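Local coordinates for protein bifunctional endo-1,4-beta-xylanase A (Neocallimastix patriciarum, PDB 2VG9) that probably cleaves the internal beta-1,4 links of xylan, as a family 11 endo-xylanase with a beta jelly roll fold, at residues Leu109-Ile114 and Glu154-Tyr159. Numbering follows the deposited sequence.
Sequences LVEYYI and ETFKQY
V110 spreads both methyls over one face of the Y159 ring, CG1 making a CH-pi contact 3.7 Å from the centroid and CG2 reaching CZ at 3.5 Å. The overlap lies on one face of a parallel strand pair, 110-115 beside 153-163, the one parallel pairing in the otherwise antiparallel mixed sheet of the beta jelly roll. The parallel rule is plain here: E111 straddles two residues of its partner, giving its N to K157 O and taking Y159 N on its O, while V110 and Y112 turn their backbone bonds to F99 and G97 of strand 89-100. L109 O receives K157 N, Y113 N bonds to Y159 O, and the ladder continues to S161. Between these rungs V110 CA approaches K157 O at 3.2 Å in a CA-H...O contact.

On the other face E111 and Q158 run side by side in the same direction. E111 CG stands anti to the backbone N (chi1 -178°) with the chain extended beyond it, which carries the carboxylate to the amide. Q158 NE2 donates to E111 OE2 at 3.1 Å in a nearly straight bond (172°), in its own amide plane but entering OE2 on the anti side, tilted from the carboxylate plane. Y96 OH holds OE1, so both carboxylate oxygens have partners. As in other family 11 xylanases, this face probably lines the substrate cleft. L109 CD1 meets F156 CB at 3.9 Å, and W98 packs against the F156 ring. The same ring turns its edge to the carboxylate, CE1 lying 3.5 Å from E111 OE2.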
ATOM      1  N   LEU A 109      -8.699 -13.332   4.513  1.00 17.10           N
ATOM      2  CA  LEU A 109      -7.856 -12.752   3.485  1.00 16.98           C
ATOM      3  C   LEU A 109      -7.766 -11.272   3.837  1.00 16.32           C
ATOM      4  O   LEU A 109      -8.798 -10.648   4.092  1.00 16.59           O
ATOM      5  CB  LEU A 109      -8.546 -12.926   2.129  1.00 17.31           C
ATOM      6  CG  LEU A 109      -7.899 -12.877   0.730  1.00 18.29           C
ATOM      7  CD1 LEU A 109      -8.588 -11.916  -0.207  1.00 19.64           C
ATOM      8  CD2 LEU A 109      -6.370 -12.753   0.661  1.00 19.25           C
ATOM      9  N   VAL A 110      -6.556 -10.704   3.877  1.00 14.86           N
ATOM     10  CA  VAL A 110      -6.389  -9.313   4.365  1.00 13.90           C
ATOM     11  C   VAL A 110      -5.605  -8.499   3.348  1.00 13.07           C
ATOM     12  O   VAL A 110      -4.585  -8.966   2.853  1.00 12.51           O
ATOM     13  CB  VAL A 110      -5.650  -9.277   5.738  1.00 13.49           C
ATOM     14  CG1 VAL A 110      -5.224  -7.855   6.129  1.00 13.20           C
ATOM     15  CG2 VAL A 110      -6.503  -9.925   6.822  1.00 14.55           C
ATOM     16  N   GLU A 111      -6.104  -7.295   3.032  1.00 12.15           N
ATOM     17  CA  GLU A 111      -5.339  -6.249   2.339  1.00 11.76           C
ATOM     18  C   GLU A 111      -5.031  -5.209   3.425  1.00 11.13           C
ATOM     19  O   GLU A 111      -5.934  -4.768   4.141  1.00 11.74           O
ATOM     20  CB  GLU A 111      -6.189  -5.636   1.230  1.00 12.30           C
ATOM     21  CG  GLU A 111      -5.537  -4.552   0.377  1.00 12.09           C
ATOM     22  CD  GLU A 111      -6.489  -4.079  -0.715  1.00 13.39           C
ATOM     23  OE1 GLU A 111      -6.045  -3.888  -1.863  1.00 16.52           O
ATOM     24  OE2 GLU A 111      -7.705  -3.915  -0.428  1.00 14.39           O
ATOM     25  N   TYR A 112      -3.762  -4.855   3.594  1.00  9.41           N
ATOM     26  CA  TYR A 112      -3.357  -3.989   4.708  1.00  9.33           C
ATOM     27  C   TYR A 112      -2.689  -2.695   4.183  1.00  9.04           C
ATOM     28  O   TYR A 112      -2.121  -2.669   3.071  1.00  7.78           O
ATOM     29  CB  TYR A 112      -2.448  -4.755   5.694  1.00  7.97           C
ATOM     30  CG  TYR A 112      -1.042  -5.035   5.170  1.00  8.21           C
ATOM     31  CD1 TYR A 112      -0.070  -4.012   5.163  1.00  8.15           C
ATOM     32  CD2 TYR A 112      -0.680  -6.306   4.679  1.00  6.87           C
ATOM     33  CE1 TYR A 112       1.225  -4.224   4.686  1.00  7.08           C
ATOM     34  CE2 TYR A 112       0.674  -6.564   4.206  1.00  6.93           C
ATOM     35  CZ  TYR A 112       1.599  -5.492   4.215  1.00  9.32           C
ATOM     36  OH  TYR A 112       2.899  -5.628   3.786  1.00  6.34           O
ATOM     37  N   TYR A 113      -2.823  -1.627   4.968  1.00  9.62           N
ATOM     38  CA  TYR A 113      -2.338  -0.294   4.638  1.00  9.86           C
ATOM     39  C   TYR A 113      -1.676   0.296   5.875  1.00 10.04           C
ATOM     40  O   TYR A 113      -2.264   0.329   6.971  1.00 10.21           O
ATOM     41  CB  TYR A 113      -3.491   0.633   4.260  1.00 11.44           C
ATOM     42  CG  TYR A 113      -4.287   0.197   3.080  1.00 11.95           C
ATOM     43  CD1 TYR A 113      -4.067   0.739   1.815  1.00 12.15           C
ATOM     44  CD2 TYR A 113      -5.307  -0.738   3.236  1.00 13.78           C
ATOM     45  CE1 TYR A 113      -4.824   0.311   0.717  1.00 12.23           C
ATOM     46  CE2 TYR A 113      -6.048  -1.166   2.175  1.00 14.23           C
ATOM     47  CZ  TYR A 113      -5.814  -0.643   0.927  1.00 12.42           C
ATOM     48  OH  TYR A 113      -6.610  -1.105  -0.095  1.00 15.30           O
ATOM     49  N   ILE A 114      -0.454   0.776   5.713  1.00  8.91           N
ATOM     50  CA  ILE A 114       0.134   1.581   6.763  1.00  9.42           C
ATOM     51  C   ILE A 114       0.300   2.959   6.140  1.00 10.61           C
ATOM     52  O   ILE A 114       1.229   3.188   5.348  1.00  8.69           O
ATOM     53  CB  ILE A 114       1.488   1.016   7.266  1.00  9.66           C
ATOM     54  CG1 ILE A 114       1.290  -0.398   7.855  1.00  8.77           C
ATOM     55  CG2 ILE A 114       2.102   1.936   8.328  1.00  7.41           C
ATOM     56  CD1 ILE A 114       2.595  -1.157   7.975  1.00 11.17           C
ATOM     57  N   GLU A 154     -14.764 -10.588  -3.821  1.00 33.94           N
ATOM     58  CA  GLU A 154     -15.165 -11.296  -2.589  1.00 32.40           C
ATOM     59  C   GLU A 154     -15.243 -10.321  -1.423  1.00 30.80           C
ATOM     60  O   GLU A 154     -14.874  -9.159  -1.554  1.00 31.11           O
ATOM     61  CB  GLU A 154     -14.288 -12.520  -2.262  1.00 32.68           C
ATOM     62  CG  GLU A 154     -12.784 -12.268  -2.130  1.00 32.19           C
ATOM     63  CD  GLU A 154     -11.990 -13.568  -2.057  1.00 32.91           C
ATOM     64  OE1 GLU A 154     -11.261 -13.859  -3.036  1.00 35.45           O
ATOM     65  OE2 GLU A 154     -12.096 -14.295  -1.035  1.00 31.81           O
ATOM     66  N   THR A 155     -15.798 -10.771  -0.313  1.00 28.94           N
ATOM     67  CA  THR A 155     -15.817  -9.962   0.881  1.00 27.74           C
ATOM     68  C   THR A 155     -14.596 -10.384   1.696  1.00 26.20           C
ATOM     69  O   THR A 155     -14.433 -11.567   1.993  1.00 26.39           O
ATOM     70  CB  THR A 155     -17.166 -10.093   1.633  1.00 28.43           C
ATOM     71  OG1 THR A 155     -18.169  -9.351   0.912  1.00 29.54           O
ATOM     72  CG2 THR A 155     -17.071  -9.515   3.055  1.00 29.37           C
ATOM     73  N   PHE A 156     -13.712  -9.419   1.989  1.00 23.92           N
ATOM     74  CA  PHE A 156     -12.475  -9.681   2.727  1.00 20.99           C
ATOM     75  C   PHE A 156     -12.250  -8.584   3.774  1.00 20.05           C
ATOM     76  O   PHE A 156     -13.078  -7.682   3.943  1.00 19.84           O
ATOM     77  CB  PHE A 156     -11.263  -9.844   1.763  1.00 20.47           C
ATOM     78  CG  PHE A 156     -10.992  -8.637   0.885  1.00 19.95           C
ATOM     79  CD1 PHE A 156     -10.011  -7.692   1.242  1.00 19.90           C
ATOM     80  CD2 PHE A 156     -11.704  -8.444  -0.304  1.00 20.07           C
ATOM     81  CE1 PHE A 156      -9.777  -6.578   0.446  1.00 18.01           C
ATOM     82  CE2 PHE A 156     -11.481  -7.332  -1.115  1.00 20.05           C
ATOM     83  CZ  PHE A 156     -10.512  -6.392  -0.741  1.00 20.46           C
ATOM     84  N   LYS A 157     -11.138  -8.670   4.488  1.00 18.07           N
ATOM     85  CA  LYS A 157     -10.803  -7.663   5.502  1.00 16.55           C
ATOM     86  C   LYS A 157      -9.695  -6.727   5.026  1.00 14.91           C
ATOM     87  O   LYS A 157      -8.760  -7.147   4.322  1.00 13.97           O
ATOM     88  CB  LYS A 157     -10.341  -8.340   6.795  1.00 16.99           C
ATOM     89  CG  LYS A 157     -11.430  -9.175   7.484  1.00 17.88           C
ATOM     90  CD  LYS A 157     -12.450  -8.276   8.122  1.00 19.93           C
ATOM     91  CE  LYS A 157     -13.373  -9.047   9.036  1.00 21.47           C
ATOM     92  NZ  LYS A 157     -14.321  -8.095   9.647  1.00 22.86           N
ATOM     93  N   GLN A 158      -9.796  -5.467   5.437  1.00 12.99           N
ATOM     94  CA  GLN A 158      -8.682  -4.529   5.317  1.00 11.75           C
ATOM     95  C   GLN A 158      -8.191  -4.174   6.714  1.00 11.07           C
ATOM     96  O   GLN A 158      -8.998  -3.932   7.617  1.00 11.16           O
ATOM     97  CB  GLN A 158      -9.125  -3.292   4.541  1.00 11.43           C
ATOM     98  CG  GLN A 158      -9.475  -3.597   3.074  1.00 11.63           C
ATOM     99  CD  GLN A 158     -10.125  -2.427   2.368  1.00 13.29           C
ATOM    100  OE1 GLN A 158     -10.965  -1.735   2.935  1.00 16.70           O
ATOM    101  NE2 GLN A 158      -9.747  -2.211   1.125  1.00 13.23           N
ATOM    102  N   TYR A 159      -6.878  -4.182   6.923  1.00 10.72           N
ATOM    103  CA  TYR A 159      -6.304  -3.689   8.182  1.00  8.89           C
ATOM    104  C   TYR A 159      -5.598  -2.377   7.883  1.00  9.01           C
ATOM    105  O   TYR A 159      -4.940  -2.242   6.860  1.00  9.06           O
ATOM    106  CB  TYR A 159      -5.316  -4.679   8.831  1.00  9.75           C
ATOM    107  CG  TYR A 159      -5.874  -6.015   9.232  1.00  8.08           C
ATOM    108  CD1 TYR A 159      -7.261  -6.261   9.222  1.00  9.59           C
ATOM    109  CD2 TYR A 159      -5.025  -7.024   9.675  1.00  8.23           C
ATOM    110  CE1 TYR A 159      -7.784  -7.510   9.593  1.00 12.34           C
ATOM    111  CE2 TYR A 159      -5.532  -8.277  10.052  1.00  9.86           C
ATOM    112  CZ  TYR A 159      -6.913  -8.509  10.007  1.00 11.80           C
ATOM    113  OH  TYR A 159      -7.389  -9.749  10.381  1.00 10.20           O
TER